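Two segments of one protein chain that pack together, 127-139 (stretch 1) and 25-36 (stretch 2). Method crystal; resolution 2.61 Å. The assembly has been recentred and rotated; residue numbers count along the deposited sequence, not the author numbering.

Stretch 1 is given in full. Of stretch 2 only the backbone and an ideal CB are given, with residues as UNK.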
# COMPACT_ATOMS: atom_id res chain seq x y z
N THR A 127 -6.52 -9.21 -17.05
CA THR A 127 -5.60 -8.71 -16.02
C THR A 127 -6.37 -8.75 -14.70
O THR A 127 -7.50 -8.24 -14.61
CB THR A 127 -5.00 -7.34 -16.37
OG1 THR A 127 -4.25 -7.49 -17.57
CG2 THR A 127 -4.09 -6.82 -15.27
N GLU A 128 -5.80 -9.45 -13.71
CA GLU A 128 -6.41 -9.65 -12.41
C GLU A 128 -5.64 -8.88 -11.32
O GLU A 128 -4.50 -8.46 -11.54
CB GLU A 128 -6.50 -11.15 -12.08
CG GLU A 128 -7.43 -11.92 -12.98
CD GLU A 128 -8.23 -13.00 -12.28
OE1 GLU A 128 -9.21 -12.65 -11.59
OE2 GLU A 128 -7.88 -14.19 -12.42
N GLY A 129 -6.28 -8.69 -10.17
CA GLY A 129 -5.69 -7.98 -9.04
C GLY A 129 -5.78 -6.47 -9.17
O GLY A 129 -6.61 -5.95 -9.92
N GLY A 130 -4.93 -5.79 -8.42
CA GLY A 130 -4.88 -4.33 -8.38
C GLY A 130 -4.20 -3.83 -7.13
O GLY A 130 -3.28 -4.48 -6.62
N THR A 131 -4.64 -2.66 -6.64
CA THR A 131 -4.06 -2.03 -5.45
C THR A 131 -4.79 -2.47 -4.19
O THR A 131 -5.99 -2.79 -4.23
CB THR A 131 -4.06 -0.48 -5.57
OG1 THR A 131 -5.39 -0.02 -5.79
CG2 THR A 131 -3.16 0.03 -6.70
N VAL A 132 -4.05 -2.52 -3.07
CA VAL A 132 -4.57 -2.87 -1.75
C VAL A 132 -3.85 -1.95 -0.73
O VAL A 132 -2.62 -1.82 -0.77
CB VAL A 132 -4.51 -4.39 -1.41
CG1 VAL A 132 -3.10 -4.97 -1.55
CG2 VAL A 132 -5.11 -4.68 -0.02
N THR A 133 -4.64 -1.25 0.12
CA THR A 133 -4.16 -0.28 1.10
C THR A 133 -4.92 -0.44 2.42
O THR A 133 -6.15 -0.49 2.42
CB THR A 133 -4.32 1.15 0.53
OG1 THR A 133 -3.65 1.24 -0.74
CG2 THR A 133 -3.85 2.25 1.47
N LYS A 134 -4.17 -0.50 3.54
CA LYS A 134 -4.72 -0.61 4.90
C LYS A 134 -4.09 0.43 5.82
O LYS A 134 -3.01 0.97 5.52
CB LYS A 134 -4.47 -2.03 5.46
CG LYS A 134 -5.23 -3.17 4.75
CD LYS A 134 -6.68 -3.26 5.21
CE LYS A 134 -7.47 -4.24 4.39
NZ LYS A 134 -8.84 -4.39 4.94
N LEU A 135 -4.75 0.70 6.96
CA LEU A 135 -4.23 1.57 8.02
C LEU A 135 -3.49 0.73 9.07
O LEU A 135 -4.03 -0.31 9.49
CB LEU A 135 -5.37 2.35 8.71
CG LEU A 135 -5.95 3.62 8.03
CD1 LEU A 135 -7.35 3.93 8.59
CD2 LEU A 135 -5.03 4.85 8.23
N VAL A 136 -2.30 1.19 9.54
CA VAL A 136 -1.58 0.51 10.64
C VAL A 136 -1.16 1.58 11.68
O VAL A 136 -0.60 2.62 11.31
CB VAL A 136 -0.41 -0.43 10.20
CG1 VAL A 136 0.57 0.26 9.26
CG2 VAL A 136 0.31 -1.05 11.40
N THR A 137 -1.46 1.34 12.96
CA THR A 137 -1.12 2.20 14.09
C THR A 137 0.08 1.61 14.85
O THR A 137 0.14 0.40 15.08
CB THR A 137 -2.34 2.40 15.02
OG1 THR A 137 -3.40 2.98 14.26
CG2 THR A 137 -2.04 3.32 16.16
N VAL A 138 1.03 2.48 15.24
CA VAL A 138 2.22 2.04 15.97
C VAL A 138 2.36 2.91 17.21
O VAL A 138 2.47 4.12 17.09
CB VAL A 138 3.50 2.07 15.07
CG1 VAL A 138 4.72 1.53 15.82
CG2 VAL A 138 3.27 1.28 13.77
N SER A 139 2.34 2.28 18.41
CA SER A 139 2.48 2.93 19.72
C SER A 139 3.79 2.52 20.36
O SER A 139 4.71 3.33 20.48
CB SER A 139 1.30 2.61 20.62
OG SER A 139 0.10 3.02 19.98
N UNK A 25 8.80 -2.59 14.77
CA UNK A 25 8.93 -3.69 13.82
C UNK A 25 7.54 -4.02 13.24
O UNK A 25 6.61 -4.24 14.01
CB UNK A 25 9.55 -4.92 14.49
N UNK A 26 7.41 -4.06 11.91
CA UNK A 26 6.16 -4.42 11.21
C UNK A 26 6.44 -5.66 10.36
O UNK A 26 7.43 -5.69 9.63
CB UNK A 26 5.65 -3.27 10.34
N UNK A 27 5.59 -6.68 10.50
CA UNK A 27 5.61 -7.94 9.73
C UNK A 27 4.30 -8.12 9.04
O UNK A 27 3.26 -7.75 9.57
CB UNK A 27 5.90 -9.15 10.62
N UNK A 28 4.32 -8.73 7.88
CA UNK A 28 3.07 -8.96 7.18
C UNK A 28 3.18 -9.88 6.01
O UNK A 28 4.27 -10.34 5.66
CB UNK A 28 2.49 -7.63 6.71
N UNK A 29 2.02 -10.12 5.39
CA UNK A 29 1.83 -10.99 4.24
C UNK A 29 0.98 -10.29 3.21
O UNK A 29 -0.00 -9.62 3.57
CB UNK A 29 1.19 -12.32 4.65
N UNK A 30 1.39 -10.39 1.94
CA UNK A 30 0.68 -9.79 0.81
C UNK A 30 0.12 -10.87 -0.11
O UNK A 30 0.85 -11.78 -0.53
CB UNK A 30 1.61 -8.86 0.03
N UNK A 31 -1.19 -10.76 -0.41
CA UNK A 31 -1.88 -11.66 -1.35
C UNK A 31 -3.23 -11.09 -1.76
O UNK A 31 -3.83 -10.30 -1.02
CB UNK A 31 -2.07 -13.05 -0.73
N UNK A 32 -3.71 -11.50 -2.94
CA UNK A 32 -5.02 -11.14 -3.46
C UNK A 32 -5.67 -12.41 -3.97
O UNK A 32 -4.99 -13.43 -4.04
CB UNK A 32 -4.92 -10.08 -4.56
N UNK A 33 -6.98 -12.40 -4.26
CA UNK A 33 -7.69 -13.61 -4.73
C UNK A 33 -8.18 -13.42 -6.16
O UNK A 33 -8.76 -12.39 -6.48
CB UNK A 33 -8.87 -13.94 -3.81
N UNK A 34 -8.03 -14.44 -7.00
CA UNK A 34 -8.53 -14.44 -8.37
C UNK A 34 -10.07 -14.46 -8.39
O UNK A 34 -10.70 -14.78 -7.38
CB UNK A 34 -7.97 -15.64 -9.14
N UNK A 35 -10.68 -14.16 -9.54
CA UNK A 35 -12.12 -14.21 -9.75
C UNK A 35 -12.63 -15.66 -9.71
O UNK A 35 -13.83 -15.89 -9.49
CB UNK A 35 -12.48 -13.55 -11.08
N UNK A 36 -11.72 -16.62 -9.95
CA UNK A 36 -11.94 -18.07 -9.91
C UNK A 36 -11.87 -18.62 -8.45
O UNK A 36 -12.28 -19.75 -8.20
CB UNK A 36 -10.90 -18.77 -10.79

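The two strands cross at 133° between their N-to-C directions, with axes 7.5 Å apart at closest approach, so contact is made by side chains at intervals rather than by a continuous backbone ladder.

Position 25 has its CA-to-CB bond directed away from stretch 1, which therefore sets no requirement; the residue is Val-25. Position 26 points toward stretch 1, yet its ideal CB has nothing of that stretch within 5.5 Å. Ahead lie the methyls of Val-136 and Val-138, with no polar group of their side chains to pair with. A long aliphatic residue, leucine, isoleucine or methionine, would span the gap. It is Ile-26: with chi1 m and chi2 t, its CD1 reaches 4.0 Å from Val-138 CG2 and 4.2 Å from Val-136 CG2.

Positions 27, 28 and 29 are out of reach, and stretch 1 does not discriminate among candidates; they are Asn-27, Gly-28 and Asp-29.

Position 30 points sideways, and its ideal CB again lacks a neighbour within 5.5 Å. The nearby feature is the apolar Val-132, so a flexible aliphatic chain could turn toward it. Leu-30 does so: chi1 t and chi2 p bring CD1 to 3.9 Å from Val-132 CG1. Position 31 points away and is unconstrained by this contact; it is Tyr-31.

Position 32 is more restrictive. Its CB points toward stretch 1 and lies 5.0 Å from Gly-129 CA, where two successive glycines leave a side-chain-free surface next to Val-132. A branched or extended apolar residue would suit it. Leu-32 covers the glycines, CD1 lying 4.0 Å from Gly-129 CA and 3.7 Å from Gly-130 O, while CD2 is 4.1 Å from Val-132 CB. An ideal CB on residue 129 would be 3.8 Å from that CD1, and the positive phi of Gly-129 (81°) independently favours glycine.

Position 33 points away, so many residues would serve; it is Thr-33. At position 34 the CB points sideways but sits 3.6 Å from Glu-128 OE2, an acceptor calling for a short donor; serine or threonine are plausible. Ser-34, chi1 t, donates from OG to Glu-128 OE2 at 2.7 Å.

At position 35 the backbone itself supplies the donor: N lies 2.9 Å from Glu-128 OE1, with an N-H...acceptor angle of 157°. CA-to-CB points sideways and the ideal CB already lies 3.4 Å from Glu-128 OE1, a close contact; the bond needs only a backbone N-H, so any residue but proline could make it, and a small one adds least near the carboxylate. The residue is Ala-35, whose N, with Ser-34 OG on OE2, gives each carboxylate oxygen of Glu-128 a donor; its methyl takes no part in the bond.

Position 36 points sideways without contacting stretch 1, leaving the choice open. Ser-36 donates to Ser-34 OG from N (3.2 Å) and OG (2.9 Å).

Stretch 2 25-36: VINGDLYLTSAS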
# COMPACT_ATOMS: atom_id res chain seq x y z
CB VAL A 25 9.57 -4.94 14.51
CG1 VAL A 25 9.41 -6.20 13.67
CG2 VAL A 25 11.03 -4.70 14.85
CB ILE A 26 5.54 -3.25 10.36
CG1 ILE A 26 5.11 -2.07 11.27
CG2 ILE A 26 4.34 -3.74 9.52
CD1 ILE A 26 4.44 -0.86 10.54
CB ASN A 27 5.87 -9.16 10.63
CG ASN A 27 7.03 -9.01 11.57
OD1 ASN A 27 6.85 -8.72 12.76
ND2 ASN A 27 8.22 -9.18 11.05
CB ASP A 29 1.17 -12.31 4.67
CG ASP A 29 2.05 -13.14 5.58
OD1 ASP A 29 3.05 -13.72 5.10
OD2 ASP A 29 1.74 -13.22 6.79
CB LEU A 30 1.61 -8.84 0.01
CG LEU A 30 1.09 -8.35 -1.36
CD1 LEU A 30 -0.03 -7.32 -1.20
CD2 LEU A 30 2.22 -7.77 -2.18
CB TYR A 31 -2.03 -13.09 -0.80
CG TYR A 31 -3.07 -13.28 0.28
CD1 TYR A 31 -2.75 -13.05 1.62
CD2 TYR A 31 -4.34 -13.75 -0.02
CE1 TYR A 31 -3.70 -13.25 2.63
CE2 TYR A 31 -5.30 -13.95 0.98
CZ TYR A 31 -4.97 -13.71 2.31
OH TYR A 31 -5.92 -13.93 3.28
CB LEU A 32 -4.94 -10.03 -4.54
CG LEU A 32 -4.58 -8.60 -4.03
CD1 LEU A 32 -4.59 -7.60 -5.17
CD2 LEU A 32 -5.51 -8.12 -2.92
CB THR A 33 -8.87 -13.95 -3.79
OG1 THR A 33 -8.41 -14.10 -2.46
CG2 THR A 33 -9.60 -15.21 -4.20
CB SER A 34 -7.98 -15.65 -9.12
OG SER A 34 -8.65 -15.83 -10.36
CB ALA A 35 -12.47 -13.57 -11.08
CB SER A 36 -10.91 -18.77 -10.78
OG SER A 36 -9.62 -18.59 -10.22
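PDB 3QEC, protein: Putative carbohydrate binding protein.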